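PDB 2VK2: ABC transporter periplasmic-binding protein YTFQ from Escherichia coli, which binds alpha- and beta-galactofuranose in the periplasm and serves as the solute-binding protein of the YtfQRT-YjfF ABC transporter. Local coordinates for residues G6-G11 / I48-S53; A18-V23 / F87-S92; T103-D108 / A252-D257; N109-K114 / T275-Y280; V138-A143 / G168-S173. All coordinates share one frame; numbering follows the deposited sequence. Where two conformers were deposited one is given.

Contacts 1, 2 and 3 belong to the domain built on the parallel sheet that holds strands 4-9, 86-89 and 103-106. Contacts 4 and 5 belong to the second domain. The centre of contact 2 lies about 12 Å from that of contact 1 and about 8 Å from that of contact 3. Contacts 1 and 2 alternate along the chain, as do 3 and 4. Contact 5 is nested in the loops that 3 and 4 close. Thr106 and Thr275 are joined by a backbone hydrogen bond where two chain crossings run between the domains. Contacts 2 and 5, with centres about 15 Å apart, both touch the bound galactofuranose, which is therefore held between the domains.

Contact 1. Residues G6-G11 / I48-S53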
# COMPACT_ATOMS: atom_id res chain seq x y z
N GLY A 6 -12.95 -13.23 10.62
CA GLY A 6 -13.50 -11.91 10.35
C GLY A 6 -12.38 -11.00 9.92
O GLY A 6 -11.40 -10.84 10.65
N PHE A 7 -12.51 -10.41 8.73
CA PHE A 7 -11.49 -9.52 8.18
C PHE A 7 -12.05 -8.11 8.13
O PHE A 7 -13.00 -7.83 7.39
CB PHE A 7 -11.09 -10.02 6.78
CG PHE A 7 -10.10 -9.14 6.03
CD1 PHE A 7 -9.23 -8.26 6.68
CD2 PHE A 7 -10.01 -9.24 4.65
CE1 PHE A 7 -8.33 -7.48 5.95
CE2 PHE A 7 -9.11 -8.48 3.92
CZ PHE A 7 -8.27 -7.60 4.57
N SER A 8 -11.48 -7.23 8.95
CA SER A 8 -11.78 -5.80 8.88
C SER A 8 -10.87 -5.18 7.83
O SER A 8 -9.68 -4.96 8.06
CB SER A 8 -11.56 -5.12 10.23
OG SER A 8 -11.78 -3.72 10.11
N GLN A 9 -11.46 -4.91 6.67
CA GLN A 9 -10.78 -4.36 5.51
C GLN A 9 -10.95 -2.83 5.52
O GLN A 9 -11.97 -2.32 5.99
CB GLN A 9 -11.39 -4.99 4.24
CG GLN A 9 -10.82 -4.58 2.88
CD GLN A 9 -9.32 -4.75 2.77
OE1 GLN A 9 -8.57 -4.15 3.53
NE2 GLN A 9 -8.87 -5.56 1.81
N VAL A 10 -9.94 -2.11 5.04
CA VAL A 10 -9.96 -0.64 5.05
C VAL A 10 -11.08 -0.10 4.17
O VAL A 10 -11.80 0.82 4.56
CB VAL A 10 -8.61 -0.07 4.53
CG1 VAL A 10 -8.68 1.46 4.41
CG2 VAL A 10 -7.46 -0.49 5.42
N GLY A 11 -11.22 -0.70 3.00
CA GLY A 11 -12.16 -0.24 1.98
C GLY A 11 -11.71 -0.74 0.63
O GLY A 11 -11.15 -1.83 0.52
N ILE A 48 -13.12 -0.51 13.97
CA ILE A 48 -13.22 -0.88 15.38
C ILE A 48 -14.59 -1.50 15.67
O ILE A 48 -14.67 -2.54 16.33
CB ILE A 48 -12.93 0.33 16.30
CG1 ILE A 48 -11.44 0.66 16.23
CG2 ILE A 48 -13.35 0.04 17.74
CD1 ILE A 48 -11.07 1.98 16.86
N LYS A 49 -15.65 -0.90 15.14
CA LYS A 49 -17.00 -1.48 15.25
C LYS A 49 -17.06 -2.89 14.66
O LYS A 49 -17.67 -3.78 15.25
CB LYS A 49 -18.03 -0.58 14.57
CG LYS A 49 -18.31 0.72 15.30
CD LYS A 49 -19.13 1.64 14.44
CE LYS A 49 -19.52 2.91 15.17
NZ LYS A 49 -20.18 3.86 14.24
N ALA A 50 -16.44 -3.08 13.51
CA ALA A 50 -16.43 -4.39 12.85
C ALA A 50 -15.69 -5.43 13.70
O ALA A 50 -16.16 -6.55 13.87
CB ALA A 50 -15.80 -4.30 11.47
N VAL A 51 -14.53 -5.04 14.23
CA VAL A 51 -13.75 -5.93 15.09
C VAL A 51 -14.56 -6.32 16.33
O VAL A 51 -14.60 -7.49 16.70
CB VAL A 51 -12.41 -5.30 15.49
CG1 VAL A 51 -11.69 -6.14 16.53
CG2 VAL A 51 -11.54 -5.10 14.26
N ARG A 52 -15.23 -5.35 16.93
CA ARG A 52 -16.10 -5.62 18.08
C ARG A 52 -17.22 -6.59 17.74
O ARG A 52 -17.55 -7.47 18.54
CB ARG A 52 -16.66 -4.33 18.66
CG ARG A 52 -15.62 -3.59 19.45
CD ARG A 52 -16.11 -2.29 20.05
NE ARG A 52 -15.05 -1.71 20.86
CZ ARG A 52 -14.89 -0.41 21.11
NH1 ARG A 52 -15.71 0.49 20.59
NH2 ARG A 52 -13.87 -0.02 21.86
N SER A 53 -17.80 -6.44 16.55
CA SER A 53 -18.83 -7.37 16.09
C SER A 53 -18.26 -8.78 15.93
O SER A 53 -18.89 -9.75 16.35
CB SER A 53 -19.45 -6.89 14.78
OG SER A 53 -20.45 -7.80 14.34
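The flat groups flank the meeting of Ser8 with Ala50 and Val51 and do not enter it. The Phe7 ring has CB of Gln9 4.1 Å above one face, offset toward the rim. The guanidinium of Arg52 has CG2 of Ile48 3.7 Å above its centre, one helical turn back. The contact itself is small. Ser8 CB meets Val51 CG2 at 4.0 Å, and Ser8 OG lies 4.3 Å from Ala50 CB. OG of Ser8 stands anti to the backbone N (chi1 177°), which turns it to the helix, where it is hydrogen-bonded to Gln47. The fold here is a beta-alpha-beta crossover. Helix 44-57 joins strand 34-39 to strand 61-64 and passes over strand 4-9, which lies between them in the parallel sheet. Ala50 accordingly also touches Ala38 of one flanking strand, and Val51 touches Ile64 of the other. The nearest CA atoms across the contact, those of Ser8 and Ala50, are 6.3 Å apart. At the end of the strand, the side chain of Gln9 folds back so that its OE1 takes the N-H of Val10 on a lone pair in the carbonyl plane, at 2.9 Å. The NE2 of Gln9 binds Glu20 and Thr21 of helix 15-31.

Contact 2. Residues A18-V23 / F87-S92. With GZL (beta-D-galactofuranose), chain B.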
# COMPACT_ATOMS: atom_id res chain seq x y z
N ALA A 18 -8.46 -3.79 -3.83
CA ALA A 18 -9.49 -4.62 -4.45
C ALA A 18 -8.94 -6.02 -4.75
O ALA A 18 -9.62 -7.02 -4.51
CB ALA A 18 -10.02 -3.97 -5.72
N ALA A 19 -7.71 -6.08 -5.26
CA ALA A 19 -7.05 -7.35 -5.51
C ALA A 19 -6.76 -8.11 -4.21
O ALA A 19 -6.93 -9.32 -4.15
CB ALA A 19 -5.76 -7.14 -6.30
N GLU A 20 -6.33 -7.39 -3.17
CA GLU A 20 -6.09 -8.02 -1.87
C GLU A 20 -7.36 -8.69 -1.34
O GLU A 20 -7.31 -9.81 -0.82
CB GLU A 20 -5.59 -7.00 -0.85
CG GLU A 20 -5.17 -7.62 0.48
CD GLU A 20 -5.07 -6.61 1.61
OE1 GLU A 20 -5.93 -5.71 1.69
OE2 GLU A 20 -4.13 -6.74 2.42
N THR A 21 -8.49 -8.00 -1.47
CA THR A 21 -9.79 -8.55 -1.08
C THR A 21 -10.14 -9.79 -1.90
O THR A 21 -10.55 -10.81 -1.35
CB THR A 21 -10.89 -7.48 -1.21
OG1 THR A 21 -10.66 -6.45 -0.24
CG2 THR A 21 -12.27 -8.08 -1.00
N ASN A 22 -9.96 -9.72 -3.22
CA ASN A 22 -10.21 -10.86 -4.10
C ASN A 22 -9.37 -12.07 -3.70
O ASN A 22 -9.88 -13.19 -3.62
CB ASN A 22 -9.90 -10.51 -5.56
CG ASN A 22 -10.91 -9.55 -6.17
OD1 ASN A 22 -12.03 -9.42 -5.69
ND2 ASN A 22 -10.50 -8.88 -7.24
N VAL A 23 -8.09 -11.84 -3.44
CA VAL A 23 -7.17 -12.91 -3.08
C VAL A 23 -7.47 -13.47 -1.68
O VAL A 23 -7.34 -14.67 -1.45
CB VAL A 23 -5.71 -12.44 -3.17
CG1 VAL A 23 -4.76 -13.51 -2.64
CG2 VAL A 23 -5.37 -12.09 -4.61
N PHE A 87 -4.50 -10.95 13.41
CA PHE A 87 -3.44 -10.88 12.41
C PHE A 87 -3.58 -9.57 11.66
O PHE A 87 -4.67 -9.22 11.21
CB PHE A 87 -3.55 -12.06 11.44
CG PHE A 87 -3.48 -13.40 12.11
CD1 PHE A 87 -2.31 -14.16 12.06
CD2 PHE A 87 -4.57 -13.91 12.80
CE1 PHE A 87 -2.24 -15.39 12.69
CE2 PHE A 87 -4.50 -15.15 13.43
CZ PHE A 87 -3.34 -15.88 13.37
N LEU A 88 -2.49 -8.83 11.55
CA LEU A 88 -2.50 -7.55 10.86
C LEU A 88 -2.01 -7.75 9.43
O LEU A 88 -1.03 -8.45 9.20
CB LEU A 88 -1.62 -6.53 11.58
CG LEU A 88 -1.99 -6.28 13.05
CD1 LEU A 88 -1.03 -5.28 13.67
CD2 LEU A 88 -3.43 -5.81 13.19
N LEU A 89 -2.74 -7.15 8.48
CA LEU A 89 -2.39 -7.26 7.03
C LEU A 89 -2.11 -5.89 6.46
O LEU A 89 -2.87 -4.98 6.62
CB LEU A 89 -3.58 -7.89 6.27
CG LEU A 89 -3.80 -9.42 6.38
CD1 LEU A 89 -3.99 -9.97 7.81
CD2 LEU A 89 -5.00 -9.76 5.48
N ASP A 90 -0.95 -5.85 5.80
CA ASP A 90 -0.55 -4.79 4.84
C ASP A 90 -0.27 -3.38 5.40
O ASP A 90 0.43 -2.64 4.80
CB ASP A 90 -1.49 -4.78 3.60
CG ASP A 90 -2.75 -3.96 3.77
OD1 ASP A 90 -2.69 -2.77 3.95
OD2 ASP A 90 -3.84 -4.52 3.63
N ARG A 91 -0.80 -3.10 6.58
CA ARG A 91 -0.34 -1.92 7.41
C ARG A 91 -0.06 -2.38 8.83
O ARG A 91 -0.54 -3.38 9.24
CB ARG A 91 -1.39 -0.81 7.41
CG ARG A 91 -1.75 -0.32 5.96
CD ARG A 91 -2.61 0.91 5.98
NE ARG A 91 -2.96 1.25 4.55
CZ ARG A 91 -3.91 2.08 4.20
NH1 ARG A 91 -4.59 2.81 5.05
NH2 ARG A 91 -4.22 2.22 2.93
N SER A 92 0.72 -1.55 9.50
CA SER A 92 1.18 -1.85 10.84
C SER A 92 0.57 -0.91 11.87
O SER A 92 0.01 0.13 11.52
CB SER A 92 2.70 -1.75 10.90
OG SER A 92 3.32 -2.72 10.07
C6 GZL B . -0.10 -1.39 1.17
C5 GZL B . -1.09 -0.54 1.52
C4 GZL B . -1.65 0.53 0.61
C3 GZL B . -1.39 0.51 -0.87
C2 GZL B . -2.52 0.74 -1.53
O6 GZL B . 0.37 -2.31 2.02
O5 GZL B . -1.55 -0.57 2.78
O4 GZL B . -3.08 0.55 0.69
O3 GZL B . -0.18 0.38 -1.39
C1 GZL B . -3.67 0.81 -0.59
O2 GZL B . -2.70 0.88 -2.85
O1 GZL B . -4.28 2.10 -0.59
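Helix residues 18-23 stand well off the end of strand 86-89, with the CA atoms of Glu20 and Asp90, the nearest pair, 9.3 Å apart, and side chains span the gap. Glu20 reaches across with its chain extended beyond CG. Its OE2 comes 2.5 Å from OD2 of Asp90, with the two carboxylate planes 48° apart. Arg17 forms salt bridges to both acids, and Gln9 NE2 binds OE1 of Glu20. OE2 of Glu20 also lies 4.1 Å from CB of Leu89.

Asp90 and Arg91 are two of the residues that bind galactofuranose. CG of Asp90 lies between its backbone N and carbonyl carbon (chi1 86°), which turns the carboxylate so that OD2 faces Glu20 while OD1 meets the sugar. Its OD1 accepts a hydrogen bond from O5 of galactofuranose at 2.7 Å. Its carbonyl O accepts one from the sugar O6 at 2.8 Å. Arg91 presents the edge of its guanidinium: NE donates to O5 at 2.9 Å, and NH2 donates almost straight (169°) to the ring oxygen O4 at 3.0 Å. O5 thus both gives and receives a bond. Without the guanidinium, as with an alanine here, O4 and O5 would probably lose these two donors and the exocyclic arm would be freer to turn. NH1 of Arg91 is held by the carbonyl of Val67.

Strand 86-89 runs between strands 61-64 and 103-106. Leu89 lies on the sheet face covered by helices 15-31 and 252-265, where it also touches Ala255.

Contact 3. Residues T103-D108 / A252-D257; sequences TTVTAD and AGPAFD
Helix-on-sheet packing in the first domain of this sugar-binding protein brings Val105 of strand 103-106 against Pro254 and Ala255 of helix 252-265. The side chains that meet are apolar, and no hydrogen bond crosses the contact. The two methyls of Val105 divide the work. CG1, anti to the backbone N (chi1 -177°), meets the proline ring, 3.9 Å from Pro254 CB and 4.0 Å from Pro254 CG. CG2 rests against the helix backbone, 4.0 Å from the N of Ala255, and is 4.2 Å from the Ala255 CB. The side chains of Val105 and Pro254 cross at about a right angle. The backbones come close as well: the CA atoms of Val105 and Ala255 are 6.7 Å apart.

The helix keeps its regular bonding through the contact, with Phe256 N bonded to Ala252 O at 2.8 Å. On another side of the helix, Phe256 meets the ring of Phe63, and Ala252 touches Ala24 of helix 15-31. The backbone of Val105 pairs with Leu88 and with Asp90, a galactofuranose-binding residue.

Farther along the segment, OG1 of Thr106 donates to the carbonyl O of Ala107 at 2.9 Å, on a lone pair. Asp108 then caps the start of helix 109-124 through its bond to the N of Leu111.

After strand 243-246 of the second domain, the chain crosses back to the first domain, forms helix 252-265 and adds strand 272-274 beside 103-106. This return, with the helix laid on the parallel sheet, is typical of two-domain type I periplasmic binding proteins.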
# COMPACT_ATOMS: atom_id res chain seq x y z
N THR A 103 0.88 -11.45 14.34
CA THR A 103 1.90 -11.05 13.38
C THR A 103 1.35 -9.94 12.50
O THR A 103 0.14 -9.72 12.46
CB THR A 103 2.35 -12.24 12.50
OG1 THR A 103 3.52 -11.88 11.76
CG2 THR A 103 1.25 -12.65 11.52
N THR A 104 2.26 -9.24 11.82
CA THR A 104 1.91 -8.33 10.74
C THR A 104 2.48 -8.90 9.45
O THR A 104 3.68 -9.14 9.36
CB THR A 104 2.50 -6.92 10.96
OG1 THR A 104 2.11 -6.43 12.25
CG2 THR A 104 2.00 -5.96 9.89
N VAL A 105 1.61 -9.15 8.48
CA VAL A 105 2.03 -9.54 7.14
C VAL A 105 2.10 -8.28 6.30
O VAL A 105 1.10 -7.59 6.14
CB VAL A 105 1.05 -10.54 6.49
CG1 VAL A 105 1.58 -10.98 5.13
CG2 VAL A 105 0.83 -11.74 7.40
N THR A 106 3.28 -7.96 5.78
CA THR A 106 3.48 -6.67 5.15
C THR A 106 4.77 -6.66 4.35
O THR A 106 5.66 -7.47 4.59
CB THR A 106 3.53 -5.55 6.23
OG1 THR A 106 3.70 -4.27 5.61
CG2 THR A 106 4.67 -5.80 7.22
N ALA A 107 4.87 -5.75 3.39
CA ALA A 107 6.15 -5.43 2.78
C ALA A 107 6.97 -4.60 3.76
O ALA A 107 6.46 -4.08 4.75
CB ALA A 107 5.95 -4.68 1.48
N ASP A 108 8.27 -4.50 3.47
CA ASP A 108 9.12 -3.50 4.10
C ASP A 108 8.86 -2.22 3.32
O ASP A 108 9.36 -2.02 2.22
CB ASP A 108 10.59 -3.94 4.00
CG ASP A 108 11.55 -2.92 4.59
OD1 ASP A 108 11.16 -1.76 4.83
OD2 ASP A 108 12.72 -3.29 4.79
N ALA A 252 -3.26 -12.10 2.68
CA ALA A 252 -4.10 -13.02 3.45
C ALA A 252 -3.52 -14.43 3.52
O ALA A 252 -3.65 -15.11 4.55
CB ALA A 252 -5.52 -13.05 2.89
N GLY A 253 -2.89 -14.89 2.44
CA GLY A 253 -2.31 -16.23 2.39
C GLY A 253 -1.39 -16.55 3.55
O GLY A 253 -1.62 -17.51 4.29
N PRO A 254 -0.31 -15.76 3.72
CA PRO A 254 0.57 -15.96 4.87
C PRO A 254 -0.13 -15.85 6.24
O PRO A 254 0.27 -16.53 7.18
CB PRO A 254 1.62 -14.85 4.70
CG PRO A 254 1.61 -14.55 3.25
CD PRO A 254 0.19 -14.70 2.83
N ALA A 255 -1.16 -15.02 6.34
CA ALA A 255 -1.94 -14.93 7.58
C ALA A 255 -2.72 -16.21 7.83
O ALA A 255 -2.73 -16.73 8.95
CB ALA A 255 -2.86 -13.73 7.55
N PHE A 256 -3.36 -16.74 6.79
CA PHE A 256 -4.05 -18.03 6.89
C PHE A 256 -3.07 -19.16 7.22
O PHE A 256 -3.39 -20.03 8.02
CB PHE A 256 -4.79 -18.38 5.59
CG PHE A 256 -6.04 -17.57 5.34
CD1 PHE A 256 -7.03 -17.45 6.30
CD2 PHE A 256 -6.24 -16.96 4.10
CE1 PHE A 256 -8.18 -16.71 6.05
CE2 PHE A 256 -7.38 -16.22 3.85
CZ PHE A 256 -8.36 -16.10 4.83
N ASP A 257 -1.88 -19.14 6.61
CA ASP A 257 -0.84 -20.13 6.91
C ASP A 257 -0.52 -20.14 8.40
O ASP A 257 -0.50 -21.19 9.04
CB ASP A 257 0.45 -19.85 6.14
CG ASP A 257 0.34 -20.15 4.65
OD1 ASP A 257 -0.50 -20.99 4.27
OD2 ASP A 257 1.12 -19.56 3.88

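Contact 4. Residues N109-K114 / T275-Y280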
# COMPACT_ATOMS: atom_id res chain seq x y z
N ASN A 109 8.03 -1.35 3.89
CA ASN A 109 7.54 -0.17 3.18
C ASN A 109 8.58 0.94 3.12
O ASN A 109 8.55 1.78 2.22
CB ASN A 109 6.23 0.31 3.80
CG ASN A 109 5.19 -0.78 3.86
OD1 ASN A 109 4.75 -1.30 2.84
ND2 ASN A 109 4.81 -1.15 5.07
N ILE A 110 9.52 0.94 4.07
CA ILE A 110 10.67 1.82 3.99
C ILE A 110 11.50 1.43 2.77
O ILE A 110 11.89 2.29 1.98
CB ILE A 110 11.54 1.76 5.28
CG1 ILE A 110 10.71 2.20 6.50
CG2 ILE A 110 12.76 2.65 5.12
CD1 ILE A 110 11.47 2.18 7.81
N LEU A 111 11.75 0.14 2.61
CA LEU A 111 12.46 -0.37 1.43
C LEU A 111 11.77 0.02 0.12
O LEU A 111 12.44 0.40 -0.83
CB LEU A 111 12.61 -1.90 1.50
CG LEU A 111 13.20 -2.57 0.25
CD1 LEU A 111 14.63 -2.12 0.02
CD2 LEU A 111 13.12 -4.08 0.40
N GLU A 112 10.45 -0.09 0.07
CA GLU A 112 9.71 0.29 -1.14
C GLU A 112 10.04 1.73 -1.54
O GLU A 112 10.30 2.01 -2.71
CB GLU A 112 8.21 0.14 -0.93
CG GLU A 112 7.72 -1.29 -0.82
CD GLU A 112 6.26 -1.36 -0.45
OE1 GLU A 112 5.80 -0.47 0.30
OE2 GLU A 112 5.56 -2.28 -0.91
N GLY A 113 10.01 2.64 -0.57
CA GLY A 113 10.35 4.04 -0.83
C GLY A 113 11.79 4.22 -1.25
O GLY A 113 12.10 5.01 -2.14
N LYS A 114 12.68 3.47 -0.61
CA LYS A 114 14.11 3.49 -0.94
C LYS A 114 14.37 3.02 -2.36
O LYS A 114 15.22 3.59 -3.05
CB LYS A 114 14.87 2.60 0.04
CG LYS A 114 16.37 2.55 -0.17
CD LYS A 114 17.00 1.61 0.84
CE LYS A 114 18.51 1.62 0.75
NZ LYS A 114 19.00 1.13 -0.57
N THR A 275 6.86 -9.64 3.06
CA THR A 275 6.70 -10.03 1.66
C THR A 275 7.82 -9.38 0.85
O THR A 275 8.49 -8.45 1.32
CB THR A 275 5.33 -9.60 1.11
OG1 THR A 275 5.21 -8.18 1.18
CG2 THR A 275 4.21 -10.25 1.92
N LYS A 276 8.03 -9.86 -0.38
CA LYS A 276 9.15 -9.43 -1.22
C LYS A 276 8.80 -8.19 -2.05
O LYS A 276 7.73 -8.11 -2.64
CB LYS A 276 9.56 -10.57 -2.16
CG LYS A 276 10.74 -10.23 -3.08
CD LYS A 276 11.20 -11.43 -3.90
CE LYS A 276 11.92 -12.48 -3.05
NZ LYS A 276 13.09 -11.92 -2.32
N SER A 277 9.74 -7.24 -2.10
CA SER A 277 9.61 -6.03 -2.91
C SER A 277 10.59 -6.04 -4.08
O SER A 277 11.77 -6.32 -3.89
CB SER A 277 9.89 -4.79 -2.07
OG SER A 277 8.99 -4.70 -0.98
N THR A 278 10.09 -5.72 -5.28
CA THR A 278 10.92 -5.70 -6.49
C THR A 278 10.59 -4.47 -7.33
O THR A 278 9.42 -4.20 -7.60
CB THR A 278 10.69 -6.96 -7.34
OG1 THR A 278 10.84 -8.13 -6.53
CG2 THR A 278 11.68 -7.01 -8.50
N LEU A 279 11.63 -3.75 -7.75
CA LEU A 279 11.47 -2.62 -8.66
C LEU A 279 11.27 -3.11 -10.09
O LEU A 279 12.02 -3.96 -10.57
CB LEU A 279 12.71 -1.72 -8.61
CG LEU A 279 12.71 -0.49 -9.52
CD1 LEU A 279 11.71 0.54 -9.01
CD2 LEU A 279 14.10 0.10 -9.60
N TYR A 280 10.26 -2.56 -10.75
CA TYR A 280 9.99 -2.86 -12.16
C TYR A 280 9.98 -1.59 -12.99
O TYR A 280 9.43 -0.56 -12.57
CB TYR A 280 8.68 -3.62 -12.30
CG TYR A 280 8.77 -5.05 -11.82
CD1 TYR A 280 9.52 -5.99 -12.53
CD2 TYR A 280 8.14 -5.46 -10.65
CE1 TYR A 280 9.62 -7.30 -12.09
CE2 TYR A 280 8.23 -6.78 -10.21
CZ TYR A 280 8.98 -7.69 -10.93
OH TYR A 280 9.08 -8.99 -10.50
O HOH W 1 6.49 -4.52 -1.92
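Ser277 meets Leu111 and Glu112 where the chain enters the second domain of the periplasmic binding protein fold. Helix 109-124 follows one crossing between the domains. Residues 275-277 belong to a later crossing, which leads into strand 278-280, antiparallel to strand 243-246.

The direct contacts are van der Waals. Leu111 CD2 lies 4.1 Å from CB of Ser277. The aliphatic part of Glu112 meets the hydroxyl, with Glu112 CG 3.6 Å from Ser277 OG. CG of Glu112 is anti to the carbonyl carbon (chi1 -70°), and the chain runs extended beyond it, which carries the carboxylate past the serine. Ser277 also touches Val245 and Leu115.

The ionic partner of Glu112 lies outside the two segments. OE1 of Glu112 forms a salt bridge to NE of Arg146, whose NH1 binds galactofuranose. Glu112 is therefore a second-shell residue, consistent with positioning this arginine at the sugar.

The hydrogen bonds run through water. One water sits between the other carboxylate oxygen and the serine, whose OG is 4.2 Å from Glu112 OE2. The hydroxyl of Ser277 donates to it, with OG and the water oxygen 2.7 Å apart, and the water donates in turn to OE2 of Glu112 at 2.6 Å.

Contact 5. Residues V138-A143 / G168-S173; sequences VGASVA and GDFTRS. With GZL (beta-D-galactofuranose), chain B.
Apolar contacts at the rim of the Phe170 ring join the two segments. CG2 of Val142 lies near the ring plane, 3.6 Å from Phe170 CZ. CB of Ala140 is also at this edge, 4.5 Å from Phe170 CE2. The rotamer of Val142 (chi1 -65°) puts CG2 between the backbone N and the carbonyl carbon, and there it touches both the ring and the sugar: it is 3.7 Å from O5 of galactofuranose.

The sugar meets one face of the phenylalanine through C4. This atom is 4.0 Å above the ring plane and offset toward the rim, consistent with a CH-pi contact. O1 of the sugar comes 3.2 Å from Phe170 CG. With an alanine here, C4 would probably lose the ring face beneath it, and Val142 CG2 and Ala140 CB would lose their neighbour.

Hydrogen bonds shape the backbone. Gly168 to Thr171 form a type I' turn, closed by Thr171 N to Gly168 O at 3.1 Å, with Asp169 and Phe170 both left-handed. The carbonyl O of Phe170 is bonded to ND2 of Asn199, which also binds the sugar. Thr171 caps the following helix through a bond to the N of Lys174. One water accepts from Val138 N at 2.9 Å and makes a weak bond to Asp169 OD1.

Both segments follow neighbouring parallel strands, 129-135 and 160-167, and lead into helices. An aromatic ring laid against the sugar at such strand ends, in the cleft between two domains, is typical of periplasmic sugar-binding proteins.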
# COMPACT_ATOMS: atom_id res chain seq x y z
N VAL A 138 -3.10 9.92 5.64
CA VAL A 138 -2.40 10.47 6.79
C VAL A 138 -2.52 9.52 7.97
O VAL A 138 -3.62 9.08 8.31
CB VAL A 138 -2.95 11.87 7.17
CG1 VAL A 138 -2.31 12.36 8.46
CG2 VAL A 138 -2.70 12.86 6.04
N GLY A 139 -1.39 9.15 8.55
CA GLY A 139 -1.36 8.25 9.70
C GLY A 139 -1.20 6.78 9.37
O GLY A 139 -0.93 5.98 10.26
N ALA A 140 -1.36 6.41 8.10
CA ALA A 140 -1.12 5.04 7.67
C ALA A 140 0.36 4.72 7.81
O ALA A 140 1.20 5.50 7.37
CB ALA A 140 -1.56 4.85 6.23
N SER A 141 0.69 3.58 8.42
CA SER A 141 2.09 3.22 8.61
C SER A 141 2.84 3.23 7.29
O SER A 141 3.98 3.67 7.21
CB SER A 141 2.23 1.85 9.27
OG SER A 141 1.85 0.80 8.38
N VAL A 142 2.17 2.74 6.24
CA VAL A 142 2.77 2.62 4.92
C VAL A 142 3.10 3.98 4.30
O VAL A 142 4.09 4.10 3.58
CB VAL A 142 1.89 1.77 3.97
CG1 VAL A 142 1.81 0.33 4.48
CG2 VAL A 142 0.50 2.37 3.82
N ALA A 143 2.29 4.99 4.58
CA ALA A 143 2.56 6.35 4.09
C ALA A 143 3.76 6.95 4.82
O ALA A 143 4.65 7.52 4.20
CB ALA A 143 1.33 7.23 4.26
N GLY A 168 -2.78 12.22 -1.15
CA GLY A 168 -3.77 11.97 -2.17
C GLY A 168 -4.71 10.83 -1.79
O GLY A 168 -5.36 10.26 -2.66
N ASP A 169 -4.74 10.49 -0.50
CA ASP A 169 -5.68 9.50 0.05
C ASP A 169 -5.59 8.09 -0.57
O ASP A 169 -6.52 7.30 -0.43
CB ASP A 169 -7.13 10.01 -0.07
CG ASP A 169 -7.34 11.36 0.59
OD1 ASP A 169 -6.47 11.82 1.36
OD2 ASP A 169 -8.40 11.98 0.33
N PHE A 170 -4.49 7.79 -1.24
CA PHE A 170 -4.29 6.52 -1.95
C PHE A 170 -5.29 6.27 -3.11
O PHE A 170 -5.42 5.14 -3.57
CB PHE A 170 -4.32 5.33 -0.97
CG PHE A 170 -3.01 5.06 -0.25
CD1 PHE A 170 -1.80 5.03 -0.94
CD2 PHE A 170 -3.01 4.74 1.11
CE1 PHE A 170 -0.62 4.74 -0.28
CE2 PHE A 170 -1.82 4.46 1.77
CZ PHE A 170 -0.62 4.45 1.07
N THR A 171 -5.97 7.32 -3.58
CA THR A 171 -6.94 7.16 -4.67
C THR A 171 -6.51 7.85 -5.96
O THR A 171 -5.77 8.84 -5.94
CB THR A 171 -8.35 7.69 -4.31
OG1 THR A 171 -8.32 9.12 -4.21
CG2 THR A 171 -8.84 7.09 -3.00
N ARG A 172 -7.00 7.33 -7.07
CA ARG A 172 -6.75 7.92 -8.38
C ARG A 172 -7.35 9.32 -8.48
O ARG A 172 -6.69 10.25 -8.95
CB ARG A 172 -7.32 7.01 -9.47
CG ARG A 172 -6.83 7.31 -10.87
CD ARG A 172 -7.29 6.25 -11.87
NE ARG A 172 -6.68 4.94 -11.64
CZ ARG A 172 -6.76 3.91 -12.48
NH1 ARG A 172 -7.41 4.02 -13.64
NH2 ARG A 172 -6.17 2.76 -12.18
N SER A 173 -8.59 9.47 -8.02
CA SER A 173 -9.29 10.75 -8.13
C SER A 173 -8.62 11.85 -7.32
O SER A 173 -8.43 12.96 -7.82
CB SER A 173 -10.76 10.60 -7.73
OG SER A 173 -10.89 10.12 -6.40
C6 GZL B . -0.10 -1.39 1.17
C5 GZL B . -1.09 -0.54 1.52
C4 GZL B . -1.65 0.53 0.61
C3 GZL B . -1.39 0.51 -0.87
C2 GZL B . -2.52 0.74 -1.53
O6 GZL B . 0.37 -2.31 2.02
O5 GZL B . -1.55 -0.57 2.78
O4 GZL B . -3.08 0.55 0.69
O3 GZL B . -0.18 0.38 -1.39
C1 GZL B . -3.67 0.81 -0.59
O2 GZL B . -2.70 0.88 -2.85
O1 GZL B . -4.28 2.10 -0.59
O HOH W 2 -5.28 11.41 4.47